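Pyridoxine 4-oxidase (Mesorhizobium loti, PDB 4HA6) is an FAD-dependent oxidase of the GMC oxidoreductase family that catalyses the oxidation of pyridoxine to pyridoxal with molecular oxygen. Local coordinates at residues I158-H172 and E176-R188. Sequence-based numbering, arbitrary orientation.
Sequences IEAGASLGLPRLEGH and EMIGVTPNSLNIR. With GOL (glycerol), chain I.
Arg168, three residues past the Schellman motif at Gly165 that follows helix 152-163, forms a single parallel beta bridge with Val180. Val180 N donates to Pro167 O at 2.7 Å. Leu169 N donates to Val180 O at 2.9 Å.

The tight part lies on the helix side and around Thr181. Val180 CG1 meets Leu166 CD1 at 3.6 Å, and Val180 CG2 packs against Ile158 and Ala162. Ile158 CD1 reaches Pro182 CD at 3.6 Å, the two side chains crossing at about a right angle. A chi1 of 180° turns Thr181 OG1 toward Gly171 N and leaves CG2 on the His172 side. The hydroxyl takes a bond from Gly171 N and donates to Pro182 O. The methyl CG2 makes a CH-pi contact over one face of the His172 ring, offset toward NE2. An alanine here removes hydroxyl and methyl, and would probably leave Gly171 N without its acceptor and the ring without this CH-pi partner. His172 NE2 and Asn183 OD1 also bond the backbone of Met317, on strand 314-320. This ties the contact to the substrate side, where Asn183 lies about 4 Å (side chain to ligand) from the bound pyridoxamine.

The outer side is looser. Leu169 CD2 lies against the extended chain of exposed Glu176, and a glycerol, probably from crystallisation, links Arg168 O to Glu176 OE2. Water 1 joins Gly171 O and Glu176 O. Back inside, Thr181 CG2 comes within 3.3 Å of His172 NE2.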
ATOM      1  N   ILE A 158      -7.650  23.116   0.313  1.00  5.92           N
ATOM      2  CA  ILE A 158      -7.635  23.024  -1.145  1.00 10.82           C
ATOM      3  C   ILE A 158      -7.495  24.418  -1.754  1.00 13.78           C
ATOM      4  O   ILE A 158      -6.699  24.617  -2.673  1.00  9.99           O
ATOM      5  CB  ILE A 158      -8.879  22.251  -1.659  1.00 12.45           C
ATOM      6  CG1 ILE A 158      -8.668  20.746  -1.459  1.00  9.38           C
ATOM      7  CG2 ILE A 158      -9.157  22.518  -3.144  1.00 10.47           C
ATOM      8  CD1 ILE A 158      -9.888  19.908  -1.721  1.00  3.45           C
ATOM      9  N   GLU A 159      -8.237  25.382  -1.212  1.00 10.43           N
ATOM     10  CA  GLU A 159      -8.130  26.782  -1.633  1.00  9.80           C
ATOM     11  C   GLU A 159      -6.734  27.367  -1.404  1.00 14.32           C
ATOM     12  O   GLU A 159      -6.228  28.130  -2.225  1.00 13.24           O
ATOM     13  CB  GLU A 159      -9.156  27.638  -0.889  1.00 10.40           C
ATOM     14  CG  GLU A 159     -10.576  27.468  -1.399  1.00 19.21           C
ATOM     15  CD  GLU A 159     -10.715  27.909  -2.843  1.00 30.74           C
ATOM     16  OE1 GLU A 159      -9.989  28.845  -3.258  1.00 25.03           O
ATOM     17  OE2 GLU A 159     -11.543  27.317  -3.561  1.00 28.95           O
ATOM     18  N   ALA A 160      -6.124  27.026  -0.272  1.00  7.94           N
ATOM     19  CA  ALA A 160      -4.783  27.510   0.032  1.00  9.07           C
ATOM     20  C   ALA A 160      -3.798  27.013  -1.018  1.00  8.64           C
ATOM     21  O   ALA A 160      -3.020  27.792  -1.569  1.00 11.87           O
ATOM     22  CB  ALA A 160      -4.361  27.062   1.430  1.00  8.95           C
ATOM     23  N   GLY A 161      -3.837  25.712  -1.292  1.00  7.08           N
ATOM     24  CA  GLY A 161      -3.021  25.144  -2.351  1.00  7.36           C
ATOM     25  C   GLY A 161      -3.280  25.759  -3.723  1.00  9.23           C
ATOM     26  O   GLY A 161      -2.346  26.034  -4.474  1.00  8.76           O
ATOM     27  N   ALA A 162      -4.552  25.953  -4.052  1.00 12.01           N
ATOM     28  CA  ALA A 162      -4.942  26.525  -5.337  1.00 15.74           C
ATOM     29  C   ALA A 162      -4.435  27.956  -5.501  1.00  8.02           C
ATOM     30  O   ALA A 162      -4.043  28.357  -6.596  1.00 19.70           O
ATOM     31  CB  ALA A 162      -6.462  26.462  -5.514  1.00 10.48           C
ATOM     32  N   SER A 163      -4.447  28.725  -4.415  1.00 13.15           N
ATOM     33  CA  SER A 163      -3.963  30.099  -4.466  0.58 14.40           C
ATOM     34  C   SER A 163      -2.464  30.133  -4.740  1.00 15.48           C
ATOM     35  O   SER A 163      -1.951  31.106  -5.308  1.00 10.57           O
ATOM     36  CB  SER A 163      -4.275  30.838  -3.166  0.58 15.13           C
ATOM     37  OG  SER A 163      -3.492  30.349  -2.092  0.58 14.51           O
ATOM     38  N   LEU A 164      -1.766  29.065  -4.357  1.00 10.77           N
ATOM     39  CA  LEU A 164      -0.316  29.024  -4.521  1.00  9.19           C
ATOM     40  C   LEU A 164       0.084  28.671  -5.953  1.00 11.22           C
ATOM     41  O   LEU A 164       1.256  28.760  -6.315  1.00 12.58           O
ATOM     42  CB  LEU A 164       0.309  28.058  -3.516  1.00 12.71           C
ATOM     43  CG  LEU A 164       0.381  28.647  -2.111  1.00  8.13           C
ATOM     44  CD1 LEU A 164       0.618  27.588  -1.023  1.00  8.80           C
ATOM     45  CD2 LEU A 164       1.484  29.708  -2.067  1.00  6.72           C
ATOM     46  N   GLY A 165      -0.888  28.289  -6.775  1.00 10.72           N
ATOM     47  CA  GLY A 165      -0.583  27.906  -8.141  1.00 13.51           C
ATOM     48  C   GLY A 165      -0.941  26.478  -8.510  1.00  9.97           C
ATOM     49  O   GLY A 165      -0.928  26.136  -9.689  1.00 20.69           O
ATOM     50  N   LEU A 166      -1.258  25.636  -7.524  1.00 12.20           N
ATOM     51  CA  LEU A 166      -1.618  24.247  -7.825  1.00 12.54           C
ATOM     52  C   LEU A 166      -2.942  24.161  -8.584  1.00 16.03           C
ATOM     53  O   LEU A 166      -3.942  24.734  -8.162  1.00 13.40           O
ATOM     54  CB  LEU A 166      -1.707  23.415  -6.541  1.00  5.73           C
ATOM     55  CG  LEU A 166      -0.395  23.097  -5.826  1.00 14.18           C
ATOM     56  CD1 LEU A 166      -0.671  22.599  -4.413  1.00  8.34           C
ATOM     57  CD2 LEU A 166       0.411  22.058  -6.611  1.00 15.45           C
ATOM     58  N   PRO A 167      -2.958  23.424  -9.705  1.00 11.95           N
ATOM     59  CA  PRO A 167      -4.201  23.291 -10.476  1.00 11.46           C
ATOM     60  C   PRO A 167      -5.261  22.442  -9.766  1.00 19.52           C
ATOM     61  O   PRO A 167      -4.952  21.551  -8.954  1.00 13.79           O
ATOM     62  CB  PRO A 167      -3.741  22.612 -11.775  1.00 15.85           C
ATOM     63  CG  PRO A 167      -2.471  21.893 -11.405  1.00  9.14           C
ATOM     64  CD  PRO A 167      -1.815  22.754 -10.355  1.00 14.53           C
ATOM     65  N   ARG A 168      -6.521  22.731 -10.062  1.00 12.31           N
ATOM     66  CA  ARG A 168      -7.614  21.985  -9.466  1.00 12.25           C
ATOM     67  C   ARG A 168      -7.891  20.726 -10.280  1.00 11.91           C
ATOM     68  O   ARG A 168      -8.173  20.793 -11.480  1.00 19.34           O
ATOM     69  CB  ARG A 168      -8.874  22.851  -9.381  1.00 27.62           C
ATOM     70  CG  ARG A 168      -9.252  23.246  -7.964  1.00 28.45           C
ATOM     71  CD  ARG A 168     -10.759  23.497  -7.818  1.00 50.49           C
ATOM     72  NE  ARG A 168     -11.103  23.912  -6.458  1.00 38.64           N
ATOM     73  CZ  ARG A 168     -10.833  25.120  -5.967  1.00 43.53           C
ATOM     74  NH1 ARG A 168     -10.215  26.022  -6.721  1.00 29.13           N
ATOM     75  NH2 ARG A 168     -11.167  25.427  -4.721  1.00 36.99           N
ATOM     76  N   LEU A 169      -7.797  19.577  -9.623  1.00 10.77           N
ATOM     77  CA  LEU A 169      -7.980  18.300 -10.290  1.00  9.73           C
ATOM     78  C   LEU A 169      -9.310  17.693  -9.860  1.00 12.24           C
ATOM     79  O   LEU A 169      -9.878  18.080  -8.835  1.00 10.83           O
ATOM     80  CB  LEU A 169      -6.851  17.344  -9.903  1.00 16.53           C
ATOM     81  CG  LEU A 169      -5.390  17.755 -10.130  1.00 12.13           C
ATOM     82  CD1 LEU A 169      -4.441  16.712  -9.537  1.00  7.79           C
ATOM     83  CD2 LEU A 169      -5.109  17.935 -11.604  1.00  5.28           C
ATOM     84  N   GLU A 170      -9.802  16.744 -10.648  1.00 14.08           N
ATOM     85  CA  GLU A 170     -10.902  15.901 -10.220  1.00 12.79           C
ATOM     86  C   GLU A 170     -10.373  14.508  -9.881  1.00  8.58           C
ATOM     87  O   GLU A 170     -10.460  13.587 -10.704  1.00 10.82           O
ATOM     88  CB  GLU A 170     -11.953  15.773 -11.318  1.00 14.17           C
ATOM     89  CG  GLU A 170     -12.864  16.956 -11.504  1.00 23.60           C
ATOM     90  CD  GLU A 170     -14.111  16.532 -12.256  1.00 41.34           C
ATOM     91  OE1 GLU A 170     -14.062  16.478 -13.503  1.00 34.05           O
ATOM     92  OE2 GLU A 170     -15.123  16.200 -11.597  1.00 43.12           O
ATOM     93  N   GLY A 171      -9.851  14.346  -8.665  1.00  8.42           N
ATOM     94  CA  GLY A 171      -9.194  13.107  -8.291  1.00  6.01           C
ATOM     95  C   GLY A 171      -7.784  13.112  -8.853  1.00 13.02           C
ATOM     96  O   GLY A 171      -7.421  14.026  -9.603  1.00 10.18           O
ATOM     97  N   HIS A 172      -6.995  12.093  -8.510  1.00  9.03           N
ATOM     98  CA  HIS A 172      -5.577  12.077  -8.836  1.00  7.98           C
ATOM     99  C   HIS A 172      -5.259  11.186 -10.017  1.00 10.00           C
ATOM    100  O   HIS A 172      -4.092  10.929 -10.282  1.00  7.89           O
ATOM    101  CB  HIS A 172      -4.779  11.546  -7.637  1.00  5.26           C
ATOM    102  CG  HIS A 172      -4.772  12.471  -6.467  1.00  7.76           C
ATOM    103  ND1 HIS A 172      -5.476  12.205  -5.311  1.00  6.71           N
ATOM    104  CD2 HIS A 172      -4.165  13.666  -6.277  1.00  6.13           C
ATOM    105  CE1 HIS A 172      -5.296  13.198  -4.458  1.00  5.38           C
ATOM    106  NE2 HIS A 172      -4.505  14.097  -5.016  1.00  3.86           N
ATOM    107  N   GLU A 176      -2.664  13.117 -14.564  1.00  8.44           N
ATOM    108  CA  GLU A 176      -2.156  14.323 -13.911  1.00 12.09           C
ATOM    109  C   GLU A 176      -2.399  14.198 -12.412  1.00 12.98           C
ATOM    110  O   GLU A 176      -3.550  14.109 -11.974  1.00  9.03           O
ATOM    111  CB  GLU A 176      -2.859  15.577 -14.450  1.00 11.22           C
ATOM    112  CG  GLU A 176      -2.356  16.885 -13.821  1.00 18.12           C
ATOM    113  CD  GLU A 176      -2.955  18.126 -14.462  1.00 33.34           C
ATOM    114  OE1 GLU A 176      -2.614  19.256 -14.027  1.00 24.41           O
ATOM    115  OE2 GLU A 176      -3.774  17.966 -15.397  1.00 30.90           O
ATOM    116  N   MET A 177      -1.327  14.198 -11.625  1.00  8.28           N
ATOM    117  CA  MET A 177      -1.444  13.912 -10.196  1.00 11.40           C
ATOM    118  C   MET A 177      -1.074  15.116  -9.311  1.00 10.68           C
ATOM    119  O   MET A 177      -1.545  15.239  -8.171  1.00  7.44           O
ATOM    120  CB  MET A 177      -0.617  12.654  -9.864  1.00  8.89           C
ATOM    121  CG  MET A 177      -0.597  12.254  -8.417  1.00  5.24           C
ATOM    122  SD  MET A 177      -0.055  10.524  -8.285  1.00  7.30           S
ATOM    123  CE  MET A 177      -0.186  10.274  -6.509  1.00  5.68           C
ATOM    124  N   ILE A 178      -0.260  16.022  -9.845  1.00 10.70           N
ATOM    125  CA  ILE A 178       0.080  17.257  -9.130  1.00  6.58           C
ATOM    126  C   ILE A 178      -1.086  18.226  -9.221  1.00 13.25           C
ATOM    127  O   ILE A 178      -1.574  18.512 -10.317  1.00  8.82           O
ATOM    128  CB  ILE A 178       1.329  17.942  -9.725  1.00 10.50           C
ATOM    129  CG1 ILE A 178       2.604  17.232  -9.265  1.00  8.84           C
ATOM    130  CG2 ILE A 178       1.399  19.398  -9.316  1.00  4.29           C
ATOM    131  CD1 ILE A 178       3.859  17.836  -9.843  1.00  7.42           C
ATOM    132  N   GLY A 179      -1.534  18.735  -8.075  1.00  8.63           N
ATOM    133  CA  GLY A 179      -2.655  19.668  -8.051  1.00  7.36           C
ATOM    134  C   GLY A 179      -3.356  19.600  -6.706  1.00 12.34           C
ATOM    135  O   GLY A 179      -2.782  19.074  -5.746  1.00  7.84           O
ATOM    136  N   VAL A 180      -4.576  20.137  -6.626  1.00 12.47           N
ATOM    137  CA  VAL A 180      -5.367  20.066  -5.398  1.00 14.32           C
ATOM    138  C   VAL A 180      -6.718  19.414  -5.698  1.00  9.62           C
ATOM    139  O   VAL A 180      -7.293  19.651  -6.763  1.00  8.98           O
ATOM    140  CB  VAL A 180      -5.557  21.450  -4.725  1.00 16.91           C
ATOM    141  CG1 VAL A 180      -4.234  21.974  -4.177  1.00 14.03           C
ATOM    142  CG2 VAL A 180      -6.172  22.450  -5.696  1.00 11.01           C
ATOM    143  N   THR A 181      -7.194  18.568  -4.778  1.00  5.37           N
ATOM    144  CA  THR A 181      -8.417  17.791  -4.990  1.00  9.15           C
ATOM    145  C   THR A 181      -8.710  16.981  -3.739  1.00  9.74           C
ATOM    146  O   THR A 181      -7.783  16.579  -3.030  1.00 11.36           O
ATOM    147  CB  THR A 181      -8.287  16.822  -6.218  1.00 11.42           C
ATOM    148  OG1 THR A 181      -9.498  16.069  -6.406  1.00  7.16           O
ATOM    149  CG2 THR A 181      -7.141  15.854  -6.021  1.00  7.41           C
ATOM    150  N   PRO A 182     -10.001  16.750  -3.445  1.00 10.92           N
ATOM    151  CA  PRO A 182     -10.298  15.726  -2.437  1.00 12.60           C
ATOM    152  C   PRO A 182      -9.803  14.375  -2.944  1.00 12.23           C
ATOM    153  O   PRO A 182      -9.877  14.130  -4.155  1.00 10.09           O
ATOM    154  CB  PRO A 182     -11.836  15.706  -2.389  1.00 11.92           C
ATOM    155  CG  PRO A 182     -12.273  17.018  -2.968  1.00  9.93           C
ATOM    156  CD  PRO A 182     -11.218  17.391  -3.980  1.00 12.34           C
ATOM    157  N   ASN A 183      -9.308  13.517  -2.055  1.00  6.45           N
ATOM    158  CA  ASN A 183      -8.932  12.164  -2.450  1.00  8.08           C
ATOM    159  C   ASN A 183     -10.130  11.395  -2.975  1.00  9.17           C
ATOM    160  O   ASN A 183     -11.213  11.470  -2.397  1.00  9.06           O
ATOM    161  CB  ASN A 183      -8.353  11.395  -1.259  1.00 11.11           C
ATOM    162  CG  ASN A 183      -7.170  12.101  -0.626  1.00  9.73           C
ATOM    163  OD1 ASN A 183      -6.461  12.845  -1.292  1.00  9.34           O
ATOM    164  ND2 ASN A 183      -6.960  11.875   0.670  1.00  8.30           N
ATOM    165  N   SER A 184      -9.946  10.661  -4.068  1.00  7.76           N
ATOM    166  CA  SER A 184     -10.944   9.687  -4.493  1.00  8.55           C
ATOM    167  C   SER A 184     -10.941   8.553  -3.479  1.00 11.17           C
ATOM    168  O   SER A 184      -9.888   8.241  -2.910  1.00  7.06           O
ATOM    169  CB  SER A 184     -10.626   9.156  -5.893  1.00  8.40           C
ATOM    170  OG  SER A 184     -10.582  10.221  -6.845  1.00 14.54           O
ATOM    171  N   LEU A 185     -12.108   7.947  -3.247  1.00 11.52           N
ATOM    172  CA  LEU A 185     -12.263   6.952  -2.179  1.00 11.65           C
ATOM    173  C   LEU A 185     -13.039   5.712  -2.628  1.00 10.98           C
ATOM    174  O   LEU A 185     -13.957   5.813  -3.452  1.00 11.37           O
ATOM    175  CB  LEU A 185     -12.984   7.568  -0.983  1.00 16.14           C
ATOM    176  CG  LEU A 185     -12.327   8.738  -0.257  1.00 16.43           C
ATOM    177  CD1 LEU A 185     -13.306   9.358   0.711  1.00 17.29           C
ATOM    178  CD2 LEU A 185     -11.098   8.263   0.479  1.00 16.62           C
ATOM    179  N   ASN A 186     -12.680   4.548  -2.085  1.00  7.92           N
ATOM    180  CA  ASN A 186     -13.465   3.340  -2.337  1.00 11.65           C
ATOM    181  C   ASN A 186     -14.591   3.253  -1.329  1.00 12.71           C
ATOM    182  O   ASN A 186     -14.499   2.509  -0.344  1.00  8.47           O
ATOM    183  CB  ASN A 186     -12.620   2.063  -2.274  1.00  8.12           C
ATOM    184  CG  ASN A 186     -11.531   2.016  -3.335  1.00 19.11           C
ATOM    185  OD1 ASN A 186     -10.421   1.547  -3.068  1.00 11.84           O
ATOM    186  ND2 ASN A 186     -11.842   2.493  -4.546  1.00 11.48           N
ATOM    187  N   ILE A 187     -15.640   4.034  -1.580  1.00 16.94           N
ATOM    188  CA  ILE A 187     -16.823   4.108  -0.725  1.00  9.87           C
ATOM    189  C   ILE A 187     -18.045   4.078  -1.641  1.00 16.88           C
ATOM    190  O   ILE A 187     -18.023   4.653  -2.734  1.00 16.83           O
ATOM    191  CB  ILE A 187     -16.832   5.412   0.125  1.00 19.20           C
ATOM    192  CG1 ILE A 187     -15.623   5.469   1.063  1.00 25.45           C
ATOM    193  CG2 ILE A 187     -18.110   5.536   0.948  1.00 30.95           C
ATOM    194  CD1 ILE A 187     -15.593   6.706   1.968  1.00 29.95           C
ATOM    195  N   ARG A 188     -19.089   3.370  -1.220  1.00 14.70           N
ATOM    196  CA  ARG A 188     -20.372   3.377  -1.917  1.00 17.23           C
ATOM    197  C   ARG A 188     -21.489   3.334  -0.877  1.00 26.51           C
ATOM    198  O   ARG A 188     -21.482   2.470   0.010  1.00 16.71           O
ATOM    199  CB  ARG A 188     -20.497   2.193  -2.886  1.00 21.77           C
ATOM    200  CG  ARG A 188     -21.906   2.024  -3.462  1.00 28.40           C
ATOM    201  CD  ARG A 188     -21.877   1.626  -4.935  1.00 33.77           C
ATOM    202  NE  ARG A 188     -21.325   2.691  -5.771  1.00 40.40           N
ATOM    203  CZ  ARG A 188     -20.945   2.534  -7.038  1.00 40.88           C
ATOM    204  NH1 ARG A 188     -21.058   1.351  -7.632  1.00 32.11           N
ATOM    205  NH2 ARG A 188     -20.444   3.559  -7.716  1.00 38.17           N
TER
HETATM  206  C1  GOL I 608      -6.470  19.709 -14.969  1.00 46.19           C
HETATM  207  O1  GOL I 608      -6.723  20.753 -14.047  1.00 39.75           O
HETATM  208  C2  GOL I 608      -5.912  20.302 -16.263  1.00 55.67           C
HETATM  209  O2  GOL I 608      -4.560  20.678 -16.083  1.00 55.49           O
HETATM  210  C3  GOL I 608      -6.038  19.300 -17.410  1.00 51.95           C
HETATM  211  O3  GOL I 608      -6.977  19.778 -18.352  1.00 52.63           O
HETATM  212  O   HOH W   1      -6.250  13.628 -12.129  1.00  9.97           O
HETATM  213  O   HOH W   2      -7.379  10.382  -5.590  1.00  4.75           O